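Local coordinates for 361aa long hypothetical D-aminopeptidase (Pyrococcus horikoshii, PDB 2DRH) that probably acts as an aminopeptidase of the S58 (DmpA-like) family, removing residues from the N-terminus of peptides, at the interface of chains A and B. Coordinates in Å, arbitrary orientation; residue numbers count along the deposited sequence, not the author numbering. Chains: chain A/B, 361aa long hypothetical D-aminopeptidase.

The interface of chains A and B. Residues chain A 79, 101-102, 137, 144; chain B 123, 127-129.
A:Lys79 and B:Ser128 make a direct polar link across this patch: the side-chain amine nitrogen NZ of A:Lys79 donates a hydrogen bond of 2.9 Å to the hydroxyl OG of B:Ser128. The lysine chain bends at chi2 (62°) and is nearly extended beyond, which carries its end along the B:Ser128–B:Val129 backbone. CE of A:Lys79 lies close beside the carbonyl O of B:Val129.

Water extends this link. Water 2 bridges NZ of A:Lys79 and OG of B:Ser128, at 3.0 Å from each, closing a small triangle over the direct bond. Water 1 also meets OG, touches water 2, and reaches the amide ND2 of A:Asn137 at 3.1 Å, with a fairly straight angle of 161° at the hydrogen. The serine hydroxyl therefore joins two chain A side chains, one directly and one through solvent. With chi1 at 57°, OG lies between the backbone N and carbonyl carbon of its own residue and faces this polar cluster. Replacing A:Lys79 with an alanine would probably leave the B:Ser128 hydroxyl without its direct partner across the interface and water 2 less firmly placed.

Apolar contacts support the same serine from chain A. The methyl CG2 of A:Thr101 approaches CB of B:Ser128 at 3.5 Å, while CD1 of A:Leu102 touches that carbon more loosely, at 4.0 Å. Farther along, CG2 of A:Ile144 rests 3.6 Å from CA of B:Gly123, where the partner presents bare backbone.

Chain A hides 62 Å² of B:Ser128, more than of any other residue in this patch. Its loop, fitted among chain A groups, probably helps hold the two copies together across a two-fold symmetric interface that may contribute to the deposited four-chain assembly.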
# COMPACT_ATOMS: atom_id res chain seq x y z
N LYS A 79 -7.90 10.67 -11.46
CA LYS A 79 -8.13 11.70 -10.45
C LYS A 79 -9.37 11.40 -9.59
O LYS A 79 -10.33 12.18 -9.56
CB LYS A 79 -8.30 13.07 -11.12
CG LYS A 79 -7.03 13.66 -11.77
CD LYS A 79 -6.46 12.80 -12.91
CE LYS A 79 -5.55 13.66 -13.84
NZ LYS A 79 -4.83 12.84 -14.86
N THR A 101 -13.04 13.76 -16.38
CA THR A 101 -11.89 14.19 -15.59
C THR A 101 -11.93 15.61 -15.04
O THR A 101 -11.72 15.82 -13.85
CB THR A 101 -10.58 14.04 -16.39
OG1 THR A 101 -10.55 12.75 -17.00
CG2 THR A 101 -9.36 14.18 -15.45
N LEU A 102 -12.21 16.58 -15.91
CA LEU A 102 -12.23 17.98 -15.47
C LEU A 102 -13.48 18.44 -14.76
O LEU A 102 -13.54 19.58 -14.30
CB LEU A 102 -11.94 18.89 -16.67
CG LEU A 102 -10.46 19.21 -16.97
CD1 LEU A 102 -9.60 17.99 -16.78
CD2 LEU A 102 -10.35 19.74 -18.39
N ASN A 137 -11.54 10.36 -19.13
CA ASN A 137 -11.34 11.52 -20.00
C ASN A 137 -12.10 11.36 -21.32
O ASN A 137 -11.78 10.48 -22.11
CB ASN A 137 -9.84 11.69 -20.27
CG ASN A 137 -9.50 13.01 -20.93
OD1 ASN A 137 -10.30 13.58 -21.67
ND2 ASN A 137 -8.30 13.49 -20.68
N ILE A 144 -13.99 18.95 -23.09
CA ILE A 144 -13.72 18.78 -21.67
C ILE A 144 -13.26 20.06 -20.97
O ILE A 144 -13.58 20.28 -19.81
CB ILE A 144 -12.70 17.64 -21.46
CG1 ILE A 144 -12.77 17.14 -20.02
CG2 ILE A 144 -11.29 18.12 -21.83
CD1 ILE A 144 -12.10 15.80 -19.82
N GLY B 123 -6.53 18.95 -22.54
CA GLY B 123 -7.87 18.59 -22.97
C GLY B 123 -8.06 18.69 -24.46
O GLY B 123 -9.13 18.37 -24.97
N GLY B 127 -3.04 15.30 -22.51
CA GLY B 127 -3.92 14.75 -21.50
C GLY B 127 -4.59 15.73 -20.56
O GLY B 127 -4.65 16.93 -20.83
N SER B 128 -5.11 15.20 -19.45
CA SER B 128 -5.79 16.02 -18.45
C SER B 128 -4.80 16.58 -17.44
O SER B 128 -3.62 16.75 -17.75
CB SER B 128 -6.85 15.19 -17.71
OG SER B 128 -6.27 14.04 -17.11
N VAL B 129 -5.29 16.87 -16.25
CA VAL B 129 -4.43 17.40 -15.20
C VAL B 129 -4.90 16.90 -13.83
O VAL B 129 -6.10 16.76 -13.60
CB VAL B 129 -4.39 18.95 -15.23
CG1 VAL B 129 -5.79 19.53 -15.07
CG2 VAL B 129 -3.47 19.47 -14.13
O HOH W 1 -5.92 12.00 -19.35
O HOH W 2 -6.69 11.09 -16.48